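Local coordinates for protein lysozyme (Asticcacaulis excentricus, PDB 6H9D) that is a phage-type lysozyme (muramidase) domain of the morphogenesis protein SpmX that probably cleaves peptidoglycan glycan strands, perhaps with attenuated activity, at residues 38-43 / 58-63; 62-67 / 91-96. All coordinates share one frame; numbering follows the deposited sequence.

Interaction 1: 38-43 / 58-63; sequences HTFSAR and RFDLLP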
loop_
_atom_site.group_PDB
_atom_site.type_symbol
_atom_site.label_atom_id
_atom_site.label_comp_id
_atom_site.label_asym_id
_atom_site.label_seq_id
_atom_site.Cartn_x
_atom_site.Cartn_y
_atom_site.Cartn_z
ATOM N N HIS A 38 10.612 -6.982 0.359
ATOM C CA HIS A 38 11.697 -5.998 0.599
ATOM C C HIS A 38 12.890 -6.277 -0.318
ATOM O O HIS A 38 13.235 -7.430 -0.462
ATOM C CB HIS A 38 12.095 -5.972 2.071
ATOM C CG HIS A 38 13.238 -5.061 2.334
ATOM N ND1 HIS A 38 13.081 -3.727 2.488
ATOM C CD2 HIS A 38 14.557 -5.279 2.394
ATOM C CE1 HIS A 38 14.241 -3.174 2.677
ATOM N NE2 HIS A 38 15.144 -4.090 2.621
ATOM N N THR A 39 13.514 -5.233 -0.859
ATOM C CA THR A 39 14.658 -5.446 -1.770
ATOM C C THR A 39 15.860 -4.548 -1.466
ATOM O O THR A 39 16.945 -5.012 -1.619
ATOM C CB THR A 39 14.252 -5.169 -3.219
ATOM O OG1 THR A 39 13.768 -3.837 -3.296
ATOM C CG2 THR A 39 13.216 -6.133 -3.749
ATOM N N PHE A 40 15.639 -3.311 -1.043
ATOM C CA PHE A 40 16.751 -2.330 -0.930
ATOM C C PHE A 40 17.949 -2.831 -0.115
ATOM O O PHE A 40 19.039 -2.536 -0.527
ATOM C CB PHE A 40 16.235 -0.915 -0.673
ATOM C CG PHE A 40 15.917 -0.559 0.752
ATOM C CD1 PHE A 40 16.916 -0.438 1.692
ATOM C CD2 PHE A 40 14.622 -0.288 1.142
ATOM C CE1 PHE A 40 16.620 -0.069 2.990
ATOM C CE2 PHE A 40 14.333 0.073 2.444
ATOM C CZ PHE A 40 15.333 0.176 3.368
ATOM N N SER A 41 17.734 -3.541 0.989
ATOM C CA SER A 41 18.867 -4.071 1.790
ATOM C C SER A 41 18.873 -5.608 1.777
ATOM O O SER A 41 19.620 -6.185 2.541
ATOM C CB SER A 41 18.856 -3.530 3.181
ATOM O OG SER A 41 17.791 -4.077 3.923
ATOM N N ALA A 42 18.039 -6.234 0.940
ATOM C CA ALA A 42 18.018 -7.709 0.842
ATOM C C ALA A 42 19.229 -8.163 0.030
ATOM O O ALA A 42 19.468 -7.618 -1.027
ATOM C CB ALA A 42 16.735 -8.203 0.250
ATOM N N ARG A 43 19.957 -9.137 0.553
ATOM C CA ARG A 43 21.178 -9.648 -0.078
ATOM C C ARG A 43 21.153 -11.181 -0.128
ATOM O O ARG A 43 20.367 -11.828 0.549
ATOM C CB ARG A 43 22.406 -9.197 0.713
ATOM C CG ARG A 43 22.547 -7.685 0.821
ATOM C CD ARG A 43 22.728 -6.926 -0.488
ATOM N NE ARG A 43 22.716 -5.471 -0.257
ATOM C CZ ARG A 43 21.749 -4.638 -0.645
ATOM N NH1 ARG A 43 20.644 -5.096 -1.223
ATOM N NH2 ARG A 43 21.906 -3.334 -0.466
ATOM N N ARG A 58 8.279 -1.604 7.388
ATOM C CA ARG A 58 8.119 -0.223 7.862
ATOM C C ARG A 58 9.126 0.684 7.148
ATOM O O ARG A 58 8.817 1.829 6.878
ATOM C CB ARG A 58 8.227 -0.148 9.390
ATOM C CG ARG A 58 7.049 -0.794 10.112
ATOM C CD ARG A 58 7.318 -1.090 11.580
ATOM N NE ARG A 58 6.125 -1.582 12.268
ATOM C CZ ARG A 58 5.226 -0.782 12.847
ATOM N NH1 ARG A 58 5.378 0.524 12.770
ATOM N NH2 ARG A 58 4.190 -1.292 13.487
ATOM N N PHE A 59 10.313 0.167 6.802
ATOM C CA PHE A 59 11.258 0.958 5.979
ATOM C C PHE A 59 10.648 1.248 4.607
ATOM O O PHE A 59 10.670 2.352 4.136
ATOM C CB PHE A 59 12.586 0.241 5.764
ATOM C CG PHE A 59 13.446 0.057 6.988
ATOM C CD1 PHE A 59 13.299 0.871 8.103
ATOM C CD2 PHE A 59 14.431 -0.918 7.002
ATOM C CE1 PHE A 59 14.095 0.682 9.223
ATOM C CE2 PHE A 59 15.234 -1.093 8.118
ATOM C CZ PHE A 59 15.083 -0.280 9.213
ATOM N N ASP A 60 10.078 0.220 3.972
ATOM C CA ASP A 60 9.520 0.343 2.630
ATOM C C ASP A 60 8.324 1.317 2.657
ATOM O O ASP A 60 7.984 1.921 1.652
ATOM C CB ASP A 60 9.172 -1.042 2.073
ATOM C CG ASP A 60 10.401 -1.883 1.737
ATOM O OD1 ASP A 60 11.437 -1.285 1.398
ATOM O OD2 ASP A 60 10.334 -3.129 1.856
ATOM N N LEU A 61 7.636 1.421 3.792
ATOM C CA LEU A 61 6.444 2.281 3.884
ATOM C C LEU A 61 6.803 3.754 4.147
ATOM O O LEU A 61 5.975 4.600 3.918
ATOM C CB LEU A 61 5.532 1.754 4.986
ATOM C CG LEU A 61 4.828 0.442 4.670
ATOM C CD1 LEU A 61 4.060 -0.063 5.883
ATOM C CD2 LEU A 61 3.930 0.607 3.467
ATOM N N LEU A 62 8.039 4.054 4.588
ATOM C CA LEU A 62 8.442 5.417 4.949
ATOM C C LEU A 62 8.125 6.392 3.823
ATOM O O LEU A 62 7.510 7.413 4.091
ATOM C CB LEU A 62 9.931 5.478 5.305
ATOM C CG LEU A 62 10.316 4.903 6.667
ATOM C CD1 LEU A 62 11.834 4.888 6.838
ATOM C CD2 LEU A 62 9.666 5.680 7.804
ATOM N N PRO A 63 8.541 6.162 2.557
ATOM C CA PRO A 63 8.231 7.090 1.480
ATOM C C PRO A 63 6.743 7.162 1.128
ATOM O O PRO A 63 6.281 8.192 0.628
ATOM C CB PRO A 63 9.038 6.608 0.281
ATOM C CG PRO A 63 9.402 5.178 0.614
ATOM C CD PRO A 63 9.428 5.076 2.115
HETATM O O HOH W 1 12.782 -2.291 -0.657
#
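His38 and Asp60 meet because two first torsions bring their ends together. The His38 ring lies anti to its own backbone N (chi1 176°), and the Asp60 carboxylate lies anti to its carbonyl carbon (chi1 -71°). His38 ND1 donates to Asp60 OD2 at 2.9 Å. The acceptor lies close to the imidazole plane, while ND1 reaches OD2 on the syn side, somewhat out of the carboxylate plane. The other carboxylate oxygen, Asp60 OD1, accepts from water 1 at 2.7 Å, and water 1 in turn accepts from Thr39 N. Water 1 thus ties the loop backbone to the helix.

In this phage lysozyme domain, the pair links the loop after strand 32-35 to helix 50-71, on the side that carries the small sheet of strands 24-26 and 32-35. A type I turn from Thr39 to Ala42 brings Phe40 N over one face of the imidazole and Ser41 to its edge. His38 NE2 accepts from Ser41 N, which sits well out of the ring plane. It also shares a hydrogen bond with Ser41 OG. Both ring nitrogens are therefore engaged, which restrains the rotation of the ring.

Phe40 extends toward the helix on the exposed side. Its rim reaches Phe59, with Phe40 CZ 3.6 Å from Phe59 CB. The edge of the Phe40 ring also meets Asp60 OD1, 3.3 Å from Phe40 CD2, and the ring and carboxylate planes are 82° apart.

Interaction 2: 62-67 / 91-96; sequences LPIVEA and IGIEAF
Ile93 reaches across to helix 50-71 and meets Ala67, Ile64 and Pro63. Ala67 packs tightly. Its methyl points at the other helix, and the nearest side-chain pair is Ala67 CB and Ile93 CG1 at 3.6 Å. The backbones come nearest at the same residues, with CA of Ala67 and CA of Ile93 6.7 Å apart. Ile93 chi1 (-75°) directs CG1 to Ala67 and Ile64, and the extended chi2 (162°) carries CD1 on to Pro63. There Ile93 CD1 lies 3.6 Å from the backbone atom Pro63 O. That oxygen already accepts the helical bond from Ala67 N.

Ile64 closes the buried side. Its CD1 touches Ile93 CG1 at 3.9 Å, and the two side chains cross at a slant. Behind it, Ile64 also packs on Val85, Cys88 and Phe89 of helix 78-91.

The Pro63 ring is held more loosely. Pro63 CB and Ile93 CD1 are 4.4 Å apart, and both residues are exposed.

Gly92 has positive phi, ends helix 78-91 and occupies the N-cap position of helix 93-97. This sharp break sets Ile93 on the first turn of the new helix. The result is apolar helix-helix packing in the mainly helical part of a phage-type lysozyme fold.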
loop_
_atom_site.group_PDB
_atom_site.type_symbol
_atom_site.label_atom_id
_atom_site.label_comp_id
_atom_site.label_asym_id
_atom_site.label_seq_id
_atom_site.Cartn_x
_atom_site.Cartn_y
_atom_site.Cartn_z
ATOM N N LEU A 62 8.039 4.054 4.588
ATOM C CA LEU A 62 8.442 5.417 4.949
ATOM C C LEU A 62 8.125 6.392 3.823
ATOM O O LEU A 62 7.510 7.413 4.091
ATOM C CB LEU A 62 9.931 5.478 5.305
ATOM C CG LEU A 62 10.316 4.903 6.667
ATOM C CD1 LEU A 62 11.834 4.888 6.838
ATOM C CD2 LEU A 62 9.666 5.680 7.804
ATOM N N PRO A 63 8.541 6.162 2.557
ATOM C CA PRO A 63 8.231 7.090 1.480
ATOM C C PRO A 63 6.743 7.162 1.128
ATOM O O PRO A 63 6.281 8.192 0.628
ATOM C CB PRO A 63 9.038 6.608 0.281
ATOM C CG PRO A 63 9.402 5.178 0.614
ATOM C CD PRO A 63 9.428 5.076 2.115
ATOM N N ILE A 64 5.997 6.093 1.407
ATOM C CA ILE A 64 4.531 6.134 1.220
ATOM C C ILE A 64 3.906 7.070 2.263
ATOM O O ILE A 64 3.011 7.857 1.917
ATOM C CB ILE A 64 3.893 4.733 1.305
ATOM C CG1 ILE A 64 4.666 3.682 0.483
ATOM C CG2 ILE A 64 2.433 4.832 0.899
ATOM C CD1 ILE A 64 4.763 4.013 -0.986
ATOM N N VAL A 65 4.298 6.899 3.529
ATOM C CA VAL A 65 3.834 7.740 4.638
ATOM C C VAL A 65 4.136 9.219 4.316
ATOM O O VAL A 65 3.281 10.097 4.507
ATOM C CB VAL A 65 4.451 7.282 5.973
ATOM C CG1 VAL A 65 4.301 8.301 7.107
ATOM C CG2 VAL A 65 3.894 5.936 6.399
ATOM N N GLU A 66 5.341 9.486 3.791
ATOM C CA GLU A 66 5.741 10.839 3.377
ATOM C C GLU A 66 4.846 11.345 2.242
ATOM O O GLU A 66 4.349 12.460 2.315
ATOM C CB GLU A 66 7.207 10.842 2.954
ATOM C CG GLU A 66 8.131 10.740 4.150
ATOM C CD GLU A 66 7.885 11.855 5.155
ATOM O OE1 GLU A 66 8.030 13.033 4.762
ATOM O OE2 GLU A 66 7.499 11.548 6.304
ATOM N N ALA A 67 4.650 10.515 1.204
ATOM C CA ALA A 67 3.871 10.872 0.047
ATOM C C ALA A 67 2.425 11.218 0.441
ATOM O O ALA A 67 1.869 12.189 -0.053
ATOM C CB ALA A 67 3.892 9.763 -0.965
ATOM N N ILE A 91 -0.627 0.884 -5.301
ATOM C CA ILE A 91 -0.727 1.392 -6.690
ATOM C C ILE A 91 0.523 2.216 -7.047
ATOM O O ILE A 91 0.728 2.548 -8.209
ATOM C CB ILE A 91 -2.028 2.178 -6.945
ATOM C CG1 ILE A 91 -2.048 3.536 -6.248
ATOM C CG2 ILE A 91 -3.251 1.347 -6.574
ATOM C CD1 ILE A 91 -3.063 4.485 -6.813
ATOM N N GLY A 92 1.336 2.558 -6.049
ATOM C CA GLY A 92 2.527 3.387 -6.251
ATOM C C GLY A 92 2.230 4.876 -6.089
ATOM O O GLY A 92 1.136 5.349 -6.367
ATOM N N ILE A 93 3.244 5.623 -5.654
ATOM C CA ILE A 93 3.114 7.038 -5.349
ATOM C C ILE A 93 2.711 7.820 -6.601
ATOM O O ILE A 93 1.883 8.715 -6.506
ATOM C CB ILE A 93 4.418 7.587 -4.762
ATOM C CG1 ILE A 93 4.602 7.150 -3.312
ATOM C CG2 ILE A 93 4.484 9.104 -4.900
ATOM C CD1 ILE A 93 6.020 7.270 -2.817
ATOM N N GLU A 94 3.312 7.494 -7.752
ATOM C CA GLU A 94 3.066 8.236 -8.983
ATOM C C GLU A 94 1.575 8.154 -9.340
ATOM O O GLU A 94 0.910 9.151 -9.564
ATOM C CB GLU A 94 3.919 7.687 -10.131
ATOM C CG GLU A 94 3.626 8.371 -11.464
ATOM C CD GLU A 94 4.483 7.909 -12.630
ATOM O OE1 GLU A 94 5.589 7.393 -12.384
ATOM O OE2 GLU A 94 4.039 8.064 -13.778
ATOM N N ALA A 95 1.060 6.929 -9.431
ATOM C CA ALA A 95 -0.346 6.719 -9.775
ATOM C C ALA A 95 -1.248 7.378 -8.719
ATOM O O ALA A 95 -2.307 7.946 -9.041
ATOM C CB ALA A 95 -0.603 5.241 -9.905
ATOM N N PHE A 96 -0.839 7.304 -7.450
ATOM C CA PHE A 96 -1.652 7.866 -6.366
ATOM C C PHE A 96 -1.779 9.378 -6.559
ATOM O O PHE A 96 -2.868 9.928 -6.474
ATOM C CB PHE A 96 -1.055 7.571 -4.994
ATOM C CG PHE A 96 -1.858 8.121 -3.844
ATOM C CD1 PHE A 96 -3.134 7.648 -3.583
ATOM C CD2 PHE A 96 -1.328 9.081 -3.009
ATOM C CE1 PHE A 96 -3.883 8.164 -2.537
ATOM C CE2 PHE A 96 -2.063 9.584 -1.950
ATOM C CZ PHE A 96 -3.345 9.127 -1.720
#

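In the fold
Interactions 1 and 2 both use helix 50-71, and their segments overlap at Leu62 and Pro63. The centres of the two contacts are about 13 Å apart. Interaction 1 is the more peripheral, its centre about 13 Å from the centre of the chain, against about 8 Å for interaction 2. Each is partly buried. The long helix thus joins two different neighbours: the loop that follows the small sheet, and the short helix 93-97 of the helical part. The chemistry changes along it. At 38-43 / 58-63 a carboxylate, a ring nitrogen and a water hold an irregular loop, beside exposed aromatic rings. At 62-67 / 91-96 aliphatic side chains meet helix to helix.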